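Local coordinates for 1,4-dihydroxy-6-naphtoate synthase (Archaeoglobus fulgidus, PDB 1ZBM), which probably converts cyclic dehypoxanthinylfutalosinate into 1,4-dihydroxy-6-naphthoate and dihydroxyacetone, a step in menaquinone biosynthesis, at residues R202-R205 against E206-F210; I136-A139 against V140-E144; L257-L260 against Y261-E265; V43-D46 against I47-N51. All coordinates share one frame; numbering follows the deposited sequence.

Contact 1 (R202-R205 against E206-F210)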
loop_
_atom_site.group_PDB
_atom_site.type_symbol
_atom_site.label_atom_id
_atom_site.label_comp_id
_atom_site.label_asym_id
_atom_site.label_seq_id
_atom_site.Cartn_x
_atom_site.Cartn_y
_atom_site.Cartn_z
ATOM N N ARG A 202 -15.340 0.915 -12.926
ATOM C CA ARG A 202 -16.706 0.914 -12.397
ATOM C C ARG A 202 -16.879 -0.167 -11.337
ATOM O O ARG A 202 -17.437 0.086 -10.272
ATOM C CB ARG A 202 -17.725 0.682 -13.525
ATOM C CG ARG A 202 -19.194 0.750 -13.066
ATOM C CD ARG A 202 -20.170 0.393 -14.193
ATOM N NE ARG A 202 -20.110 -1.041 -14.500
ATOM C CZ ARG A 202 -20.611 -1.994 -13.716
ATOM N NH1 ARG A 202 -21.221 -1.672 -12.583
ATOM N NH2 ARG A 202 -20.478 -3.265 -14.049
ATOM N N ALA A 203 -16.393 -1.369 -11.629
ATOM C CA ALA A 203 -16.514 -2.475 -10.697
ATOM C C ALA A 203 -15.678 -2.227 -9.457
ATOM O O ALA A 203 -16.069 -2.594 -8.348
ATOM C CB ALA A 203 -16.083 -3.770 -11.360
HETATM N N MSE A 204 -14.519 -1.604 -9.646
HETATM C CA MSE A 204 -13.617 -1.325 -8.533
HETATM C C MSE A 204 -14.261 -0.339 -7.568
HETATM O O MSE A 204 -14.252 -0.552 -6.354
HETATM C CB MSE A 204 -12.289 -0.766 -9.059
HETATM C CG MSE A 204 -11.180 -0.698 -8.020
HETATM SE SE MSE A 204 -10.575 -2.428 -7.342
HETATM C CE MSE A 204 -11.238 -2.323 -5.508
ATOM N N ARG A 205 -14.823 0.737 -8.110
ATOM C CA ARG A 205 -15.479 1.755 -7.285
ATOM C C ARG A 205 -16.655 1.180 -6.517
ATOM O O ARG A 205 -16.856 1.481 -5.338
ATOM C CB ARG A 205 -15.964 2.911 -8.153
ATOM C CG ARG A 205 -14.854 3.836 -8.564
ATOM C CD ARG A 205 -15.361 4.962 -9.432
ATOM N NE ARG A 205 -14.336 5.997 -9.557
ATOM C CZ ARG A 205 -14.222 6.816 -10.592
ATOM N NH1 ARG A 205 -15.070 6.727 -11.608
ATOM N NH2 ARG A 205 -13.257 7.715 -10.605
ATOM N N GLU A 206 -17.430 0.338 -7.187
ATOM C CA GLU A 206 -18.573 -0.257 -6.539
ATOM C C GLU A 206 -18.142 -1.126 -5.375
ATOM O O GLU A 206 -18.784 -1.129 -4.322
ATOM C CB GLU A 206 -19.370 -1.098 -7.524
ATOM C CG GLU A 206 -20.700 -1.548 -6.958
ATOM C CD GLU A 206 -21.507 -2.340 -7.948
ATOM O OE1 GLU A 206 -21.665 -1.866 -9.100
ATOM O OE2 GLU A 206 -21.993 -3.431 -7.570
ATOM N N SER A 207 -17.050 -1.865 -5.546
ATOM C CA SER A 207 -16.590 -2.745 -4.476
ATOM C C SER A 207 -16.160 -1.966 -3.225
ATOM O O SER A 207 -16.404 -2.396 -2.091
ATOM C CB SER A 207 -15.440 -3.627 -4.979
ATOM O OG SER A 207 -15.224 -4.717 -4.092
ATOM N N ILE A 208 -15.520 -0.819 -3.451
ATOM C CA ILE A 208 -15.045 0.068 -2.383
ATOM C C ILE A 208 -16.230 0.699 -1.640
ATOM O O ILE A 208 -16.298 0.682 -0.404
ATOM C CB ILE A 208 -14.165 1.197 -2.977
ATOM C CG1 ILE A 208 -12.943 0.594 -3.675
ATOM C CG2 ILE A 208 -13.746 2.173 -1.881
ATOM C CD1 ILE A 208 -12.223 1.561 -4.599
ATOM N N ALA A 209 -17.159 1.261 -2.409
ATOM C CA ALA A 209 -18.342 1.884 -1.835
ATOM C C ALA A 209 -19.122 0.852 -1.024
ATOM O O ALA A 209 -19.661 1.165 0.039
ATOM C CB ALA A 209 -19.223 2.470 -2.940
ATOM N N PHE A 210 -19.174 -0.380 -1.518
ATOM C CA PHE A 210 -19.893 -1.439 -0.811
ATOM C C PHE A 210 -19.266 -1.687 0.564
ATOM O O PHE A 210 -19.976 -1.892 1.548
ATOM C CB PHE A 210 -19.867 -2.751 -1.606
ATOM C CG PHE A 210 -20.582 -3.887 -0.914
ATOM C CD1 PHE A 210 -21.909 -4.186 -1.224
ATOM C CD2 PHE A 210 -19.939 -4.628 0.082
ATOM C CE1 PHE A 210 -22.591 -5.202 -0.550
ATOM C CE2 PHE A 210 -20.605 -5.647 0.767
ATOM C CZ PHE A 210 -21.938 -5.935 0.450
#
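Ala209 N donates to Arg205 O, 3.0 Å away with an N-H...O angle of 173°, in one of four successive i to i+4 bonds that run through this part of helix 194-213. Ser207 N reaches Ala203 O and Ile208 N reaches Met204 O in the same way, so the backbone sets the spacing at which side chains one turn apart meet. On one flank Arg202 and Glu206 run side by side in the same direction. Arg202 is bent at chi3 (71°), which brings NH1 round to Glu206 OE1 at 3.5 Å, a salt bridge in which the oxygen comes to the guanidinium edge with the two planar groups turned 54° apart. Arg202 also pairs through NH2 with Glu199 and with Asp35 O, so the guanidinium is shared between several acceptors. The buried flank is apolar. The selenomethionine Met204 folds at chi2 and chi3, and its CE comes to 3.8 Å from Ile208 CG1, both residues resting on Met25 of helix 20-30 and Ala81 of strand 76-86. With an alanine at Ile208, the methyl of Met204 would probably lose its neighbour one turn on and be left to turn more freely against Met25 and Ala81. Ser207 OG on the same helix is bonded to Met25 O and Met29 N, tying it to helix 20-30 by polar links as well. Ile208 CG1 itself lies 3.2 Å from Met204 O.

Contact 2 (I136-A139 against V140-E144)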
loop_
_atom_site.group_PDB
_atom_site.type_symbol
_atom_site.label_atom_id
_atom_site.label_comp_id
_atom_site.label_asym_id
_atom_site.label_seq_id
_atom_site.Cartn_x
_atom_site.Cartn_y
_atom_site.Cartn_z
ATOM N N ILE A 136 9.762 -8.502 10.530
ATOM C CA ILE A 136 10.297 -7.236 11.015
ATOM C C ILE A 136 10.169 -7.084 12.528
ATOM O O ILE A 136 11.140 -6.754 13.199
ATOM C CB ILE A 136 9.573 -6.045 10.391
ATOM C CG1 ILE A 136 9.509 -6.205 8.871
ATOM C CG2 ILE A 136 10.264 -4.762 10.803
ATOM C CD1 ILE A 136 10.824 -6.130 8.160
ATOM N N ILE A 137 8.968 -7.311 13.055
ATOM C CA ILE A 137 8.736 -7.154 14.480
ATOM C C ILE A 137 9.622 -8.057 15.312
ATOM O O ILE A 137 10.249 -7.610 16.274
ATOM C CB ILE A 137 7.273 -7.427 14.850
ATOM C CG1 ILE A 137 6.371 -6.391 14.187
ATOM C CG2 ILE A 137 7.098 -7.351 16.370
ATOM C CD1 ILE A 137 6.527 -5.001 14.761
ATOM N N GLN A 138 9.670 -9.331 14.953
ATOM C CA GLN A 138 10.497 -10.270 15.690
ATOM C C GLN A 138 11.963 -9.795 15.687
ATOM O O GLN A 138 12.588 -9.702 16.742
ATOM C CB GLN A 138 10.374 -11.673 15.075
ATOM C CG GLN A 138 11.010 -12.779 15.905
ATOM C CD GLN A 138 10.852 -14.156 15.279
ATOM O OE1 GLN A 138 11.831 -14.901 15.130
ATOM N NE2 GLN A 138 9.618 -14.506 14.908
ATOM N N ALA A 139 12.495 -9.458 14.511
ATOM C CA ALA A 139 13.885 -9.013 14.402
ATOM C C ALA A 139 14.231 -7.836 15.310
ATOM O O ALA A 139 15.352 -7.730 15.812
ATOM C CB ALA A 139 14.216 -8.655 12.948
ATOM N N VAL A 140 13.277 -6.942 15.513
ATOM C CA VAL A 140 13.523 -5.791 16.358
ATOM C C VAL A 140 13.556 -6.162 17.833
ATOM O O VAL A 140 14.495 -5.807 18.564
ATOM C CB VAL A 140 12.471 -4.720 16.124
ATOM C CG1 VAL A 140 12.719 -3.537 17.040
ATOM C CG2 VAL A 140 12.521 -4.293 14.667
ATOM N N LEU A 141 12.532 -6.891 18.262
ATOM C CA LEU A 141 12.423 -7.340 19.645
ATOM C C LEU A 141 13.618 -8.198 20.035
ATOM O O LEU A 141 14.102 -8.114 21.159
ATOM C CB LEU A 141 11.128 -8.144 19.841
ATOM C CG LEU A 141 9.777 -7.395 19.829
ATOM C CD1 LEU A 141 8.613 -8.395 19.905
ATOM C CD2 LEU A 141 9.724 -6.446 21.009
ATOM N N ASP A 142 14.094 -9.026 19.112
ATOM C CA ASP A 142 15.236 -9.884 19.411
ATOM C C ASP A 142 16.572 -9.217 19.057
ATOM O O ASP A 142 17.607 -9.879 18.997
ATOM C CB ASP A 142 15.100 -11.236 18.690
ATOM C CG ASP A 142 14.050 -12.148 19.329
ATOM O OD1 ASP A 142 13.434 -11.750 20.342
ATOM O OD2 ASP A 142 13.848 -13.276 18.817
ATOM N N GLU A 143 16.537 -7.908 18.818
ATOM C CA GLU A 143 17.732 -7.117 18.508
ATOM C C GLU A 143 18.593 -7.655 17.367
ATOM O O GLU A 143 19.824 -7.598 17.402
ATOM C CB GLU A 143 18.563 -6.935 19.785
ATOM C CG GLU A 143 17.725 -6.378 20.941
ATOM C CD GLU A 143 18.535 -5.985 22.186
ATOM O OE1 GLU A 143 17.906 -5.685 23.218
ATOM O OE2 GLU A 143 19.778 -5.969 22.122
ATOM N N GLU A 144 17.921 -8.174 16.350
ATOM C CA GLU A 144 18.580 -8.703 15.167
ATOM C C GLU A 144 18.971 -7.482 14.327
ATOM O O GLU A 144 19.915 -7.517 13.536
ATOM C CB GLU A 144 17.582 -9.570 14.424
ATOM C CG GLU A 144 18.109 -10.354 13.254
ATOM C CD GLU A 144 17.019 -11.231 12.670
ATOM O OE1 GLU A 144 16.443 -12.034 13.445
ATOM O OE2 GLU A 144 16.735 -11.110 11.453
HETATM O O HOH W 1 14.473 -13.749 16.365
#
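Ala139 O and Glu144 N are joined by a short backbone bond of 2.7 Å that closes the last turn of helix 136-141, and the account of donors and acceptors here is largely that of a helix running out. Val140 N is held by Ile136 O and has a second, weak bond to Ile137 O. Ile137 O is taken far more directly by Leu141 N, at 3.1 Å and 178°. Gln138 O accepts Asp142 N, the last i to i+4 bond before the chain leaves helical geometry, and Glu143 N turns back to Val140 O at 2.9 Å. The side chains of Gln138 and Asp142 do not bond to each other; water 1 bridges them, donating to Gln138 OE1 at 3.1 Å and to Asp142 OD2 at 2.6 Å, while amide and carboxylate planes stand 55° apart. Glu144 extends from a chi1 of -173°, which lays its carboxylate alongside the methyl of Ala139, with Glu144 CD 3.8 Å from Ala139 CB. Its charge is met by Arg135, just before the helix, whereas Glu143 pairs with Lys96, whose NZ also bonds Leu141 O at the helix end. On another flank Ile137 CG2 and Leu141 CD1 lie abreast at 4.0 Å, Ile137 resting on Leu150 and Leu141 on Leu163. The positive phi of Glu143, with the two nested bonds around it, makes this a Schellman motif, ending the helix of a beta-alpha-beta crossover between strands 127-130 and 147-150.

Contact 3 (L257-L260 against Y261-E265)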
loop_
_atom_site.group_PDB
_atom_site.type_symbol
_atom_site.label_atom_id
_atom_site.label_comp_id
_atom_site.label_asym_id
_atom_site.label_seq_id
_atom_site.Cartn_x
_atom_site.Cartn_y
_atom_site.Cartn_z
ATOM N N LEU A 257 1.865 12.915 -5.530
ATOM C CA LEU A 257 2.725 11.960 -6.227
ATOM C C LEU A 257 3.748 12.740 -7.014
ATOM O O LEU A 257 4.946 12.448 -6.961
ATOM C CB LEU A 257 1.934 11.112 -7.205
ATOM C CG LEU A 257 1.315 9.809 -6.715
ATOM C CD1 LEU A 257 0.683 9.152 -7.940
ATOM C CD2 LEU A 257 2.366 8.878 -6.101
ATOM N N LYS A 258 3.271 13.739 -7.752
ATOM C CA LYS A 258 4.172 14.561 -8.558
ATOM C C LYS A 258 5.321 15.031 -7.669
ATOM O O LYS A 258 6.488 14.891 -8.032
ATOM C CB LYS A 258 3.434 15.777 -9.146
ATOM C CG LYS A 258 4.215 16.488 -10.246
ATOM C CD LYS A 258 3.790 17.954 -10.421
ATOM C CE LYS A 258 4.735 18.701 -11.381
ATOM N NZ LYS A 258 4.523 20.187 -11.403
ATOM N N LYS A 259 4.984 15.567 -6.498
ATOM C CA LYS A 259 5.989 16.062 -5.551
ATOM C C LYS A 259 6.909 14.942 -5.080
ATOM O O LYS A 259 8.138 15.054 -5.133
ATOM C CB LYS A 259 5.303 16.697 -4.337
ATOM C CG LYS A 259 6.270 17.196 -3.274
ATOM C CD LYS A 259 7.164 18.267 -3.845
ATOM C CE LYS A 259 8.153 18.778 -2.824
ATOM N NZ LYS A 259 9.089 19.731 -3.487
ATOM N N LEU A 260 6.298 13.863 -4.605
ATOM C CA LEU A 260 7.048 12.713 -4.129
ATOM C C LEU A 260 8.103 12.312 -5.161
ATOM O O LEU A 260 9.271 12.134 -4.820
ATOM C CB LEU A 260 6.104 11.535 -3.880
ATOM C CG LEU A 260 6.734 10.167 -3.614
ATOM C CD1 LEU A 260 7.574 10.206 -2.337
ATOM C CD2 LEU A 260 5.632 9.120 -3.482
ATOM N N TYR A 261 7.688 12.184 -6.419
ATOM C CA TYR A 261 8.601 11.777 -7.482
ATOM C C TYR A 261 9.719 12.783 -7.706
ATOM O O TYR A 261 10.882 12.405 -7.868
ATOM C CB TYR A 261 7.828 11.546 -8.786
ATOM C CG TYR A 261 6.877 10.358 -8.750
ATOM C CD1 TYR A 261 5.863 10.226 -9.704
ATOM C CD2 TYR A 261 6.995 9.360 -7.775
ATOM C CE1 TYR A 261 4.985 9.135 -9.690
ATOM C CE2 TYR A 261 6.122 8.264 -7.754
ATOM C CZ TYR A 261 5.118 8.164 -8.720
ATOM O OH TYR A 261 4.252 7.096 -8.703
ATOM N N GLU A 262 9.364 14.063 -7.711
ATOM C CA GLU A 262 10.343 15.123 -7.895
ATOM C C GLU A 262 11.409 14.989 -6.819
ATOM O O GLU A 262 12.605 15.015 -7.113
ATOM C CB GLU A 262 9.652 16.486 -7.817
ATOM C CG GLU A 262 8.827 16.779 -9.056
ATOM C CD GLU A 262 7.928 17.992 -8.922
ATOM O OE1 GLU A 262 7.277 18.347 -9.930
ATOM O OE2 GLU A 262 7.860 18.591 -7.827
HETATM N N MSE A 263 10.976 14.814 -5.574
HETATM C CA MSE A 263 11.935 14.657 -4.489
HETATM C C MSE A 263 12.827 13.443 -4.714
HETATM O O MSE A 263 14.017 13.490 -4.431
HETATM C CB MSE A 263 11.221 14.511 -3.146
HETATM C CG MSE A 263 10.540 15.768 -2.652
HETATM SE SE MSE A 263 9.672 15.486 -0.934
HETATM C CE MSE A 263 11.221 15.712 0.210
ATOM N N ALA A 264 12.250 12.357 -5.223
ATOM C CA ALA A 264 13.020 11.140 -5.462
ATOM C C ALA A 264 14.038 11.337 -6.586
ATOM O O ALA A 264 15.191 10.914 -6.478
ATOM C CB ALA A 264 12.090 9.980 -5.794
ATOM N N GLU A 265 13.601 11.976 -7.663
ATOM C CA GLU A 265 14.468 12.235 -8.796
ATOM C C GLU A 265 15.652 13.093 -8.326
ATOM O O GLU A 265 16.817 12.759 -8.582
ATOM C CB GLU A 265 13.676 12.957 -9.897
ATOM C CG GLU A 265 14.085 12.607 -11.331
ATOM C CD GLU A 265 13.083 11.680 -12.037
ATOM O OE1 GLU A 265 12.794 10.583 -11.506
ATOM O OE2 GLU A 265 12.584 12.044 -13.132
#
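Regular i to i+4 bonds carry helix 251-265 through both segments, Tyr261 N meeting Leu257 O at 2.8 Å and Met263 N meeting Lys259 O at 2.9 Å, each with a nearly straight N-H. Leu257 O does more than accept this bond, for it also sits over one face of the Tyr261 ring, 3.4 Å from Tyr261 CG. The ring gets there by a chi1 of -67°, which places it beside its own backbone N and sends it back along the helix. Leu257 runs alongside in the same direction, and its CD2 touches the phenol end at 3.9 Å from Tyr261 CZ. The hydroxyl finds its polar partner elsewhere, at Ala66 O of helix 66-69. On the outer side Lys258 stretches out fully past the carboxylate of Glu262; the ion pair is a long one, NZ to OE1 measuring 3.6 Å. One position on, the Lys259 chain kinks at chi2 and its CE lies 3.8 Å from CG of the selenomethionine Met263. The inner side meets neighbouring helices. Leu260 packs on Trp173 of helix 169-174 and on Leu117 of helix 114-122, and comes within about 4 Å, side chain to side chain, of Thr114, a probable substrate-binding residue; Ala264 shares Leu117, Met263 leans on Trp172, and Tyr261 lies against Tyr69 of helix 66-69.

Contact 4 (V43-D46 against I47-N51)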
loop_
_atom_site.group_PDB
_atom_site.type_symbol
_atom_site.label_atom_id
_atom_site.label_comp_id
_atom_site.label_asym_id
_atom_site.label_seq_id
_atom_site.Cartn_x
_atom_site.Cartn_y
_atom_site.Cartn_z
ATOM N N VAL A 43 -5.495 -12.915 -7.938
ATOM C CA VAL A 43 -4.188 -13.419 -7.577
ATOM C C VAL A 43 -3.754 -12.591 -6.383
ATOM O O VAL A 43 -3.632 -11.370 -6.486
ATOM C CB VAL A 43 -3.179 -13.230 -8.734
ATOM C CG1 VAL A 43 -1.826 -13.790 -8.331
ATOM C CG2 VAL A 43 -3.694 -13.945 -10.006
ATOM N N ILE A 44 -3.537 -13.256 -5.251
ATOM C CA ILE A 44 -3.130 -12.600 -4.005
ATOM C C ILE A 44 -1.667 -12.872 -3.698
ATOM O O ILE A 44 -1.263 -14.022 -3.558
ATOM C CB ILE A 44 -3.972 -13.112 -2.806
ATOM C CG1 ILE A 44 -5.453 -12.924 -3.109
ATOM C CG2 ILE A 44 -3.559 -12.414 -1.516
ATOM C CD1 ILE A 44 -6.015 -14.071 -3.879
ATOM N N GLU A 45 -0.883 -11.809 -3.580
ATOM C CA GLU A 45 0.535 -11.936 -3.300
ATOM C C GLU A 45 1.025 -10.691 -2.569
ATOM O O GLU A 45 0.403 -9.630 -2.652
ATOM C CB GLU A 45 1.304 -12.116 -4.606
ATOM C CG GLU A 45 1.213 -13.506 -5.200
ATOM C CD GLU A 45 1.827 -13.566 -6.584
ATOM O OE1 GLU A 45 2.154 -14.677 -7.056
ATOM O OE2 GLU A 45 1.974 -12.495 -7.214
ATOM N N ASP A 46 2.132 -10.829 -1.843
ATOM C CA ASP A 46 2.706 -9.719 -1.095
ATOM C C ASP A 46 3.037 -8.544 -2.009
ATOM O O ASP A 46 3.505 -8.713 -3.141
ATOM C CB ASP A 46 3.956 -10.193 -0.333
ATOM C CG ASP A 46 4.622 -9.080 0.463
ATOM O OD1 ASP A 46 5.433 -8.334 -0.129
ATOM O OD2 ASP A 46 4.330 -8.943 1.676
ATOM N N ILE A 47 2.786 -7.349 -1.490
ATOM C CA ILE A 47 3.008 -6.100 -2.220
ATOM C C ILE A 47 4.393 -6.002 -2.879
ATOM O O ILE A 47 4.519 -5.504 -4.000
ATOM C CB ILE A 47 2.793 -4.875 -1.280
ATOM C CG1 ILE A 47 2.882 -3.586 -2.070
ATOM C CG2 ILE A 47 3.812 -4.887 -0.158
ATOM C CD1 ILE A 47 1.753 -3.426 -3.073
ATOM N N GLU A 48 5.437 -6.479 -2.206
ATOM C CA GLU A 48 6.754 -6.388 -2.817
ATOM C C GLU A 48 6.826 -7.356 -3.998
ATOM O O GLU A 48 7.468 -7.064 -5.002
ATOM C CB GLU A 48 7.853 -6.674 -1.792
ATOM C CG GLU A 48 9.271 -6.379 -2.293
ATOM C CD GLU A 48 9.453 -4.962 -2.837
ATOM O OE1 GLU A 48 8.516 -4.135 -2.740
ATOM O OE2 GLU A 48 10.552 -4.669 -3.364
ATOM N N THR A 49 6.147 -8.497 -3.885
ATOM C CA THR A 49 6.127 -9.481 -4.973
ATOM C C THR A 49 5.461 -8.867 -6.214
ATOM O O THR A 49 5.908 -9.087 -7.347
ATOM C CB THR A 49 5.350 -10.757 -4.564
ATOM O OG1 THR A 49 6.014 -11.390 -3.462
ATOM C CG2 THR A 49 5.263 -11.745 -5.735
ATOM N N LEU A 50 4.398 -8.092 -5.995
ATOM C CA LEU A 50 3.689 -7.439 -7.094
ATOM C C LEU A 50 4.502 -6.275 -7.682
ATOM O O LEU A 50 4.452 -6.020 -8.884
ATOM C CB LEU A 50 2.305 -6.934 -6.638
ATOM C CG LEU A 50 1.311 -7.949 -6.060
ATOM C CD1 LEU A 50 -0.082 -7.315 -5.922
ATOM C CD2 LEU A 50 1.236 -9.158 -6.980
ATOM N N ASN A 51 5.246 -5.566 -6.840
ATOM C CA ASN A 51 6.058 -4.455 -7.328
ATOM C C ASN A 51 7.112 -5.002 -8.276
ATOM O O ASN A 51 7.410 -4.385 -9.284
ATOM C CB ASN A 51 6.755 -3.719 -6.182
ATOM C CG ASN A 51 5.807 -2.862 -5.375
ATOM O OD1 ASN A 51 4.781 -2.408 -5.885
ATOM N ND2 ASN A 51 6.154 -2.612 -4.116
HETATM O O HOH W 2 3.448 -13.373 -2.233
#
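A chi1 of 179° swings the Asp46 carboxylate forward over the first turn of helix 47-53, while Glu45, its CG trans to the carbonyl carbon and its chain extended, reaches across Thr49 and Leu50. Asp46 OD1 takes Glu48 N at 2.8 Å, and the donor approaches from above the carboxylate, 36° out of its plane. This is an N-cap, and the bond to the residue two positions on closes an Asx turn. Asp46 O begins the helical bonding with Leu50 N at 3.1 Å and makes a weak bond to Thr49 N. Water 2 accepts from Asp46 N and touches Thr49 OG1 weakly. The cap lies at the strand-to-helix junction of a beta-alpha-beta unit, strand 39-44 passing through helix 47-53 to strand 61-65. Replacing Asp46 by an alanine would probably leave Glu48 N, in the first turn where no earlier turn supplies an acceptor, without its mate and let the helix start fray near Ile47, whose side chain lies about 4 Å from that of His152, the probable proton acceptor. Glu45 OE2 lies 3.4 Å from Leu50 CD2 but is bonded to Tyr59 OH, and OE1 pairs with Lys53.

Along the chain the order is contact 4, contact 2, contact 1 and contact 3, with none touching another. Two five-stranded mixed sheets divide the fold, as in type 2 periplasmic-binding-protein relatives. Contact 4 leaves strand 39-44 of one sheet, and contact 1 lies on helix 194-213, which packs on strand 76-86 of that same sheet; contact 2 belongs to the other, and the helix of contact 3 packs on helices 66-69 and 114-122. Contacts 1 and 2 are 38 Å apart between centres. Contacts 3 and 4 approach Thr114 and His152, predicted for substrate binding and catalysis; contact 2 lies farther from His152, about 8 Å between side chains, and contact 1 is remote.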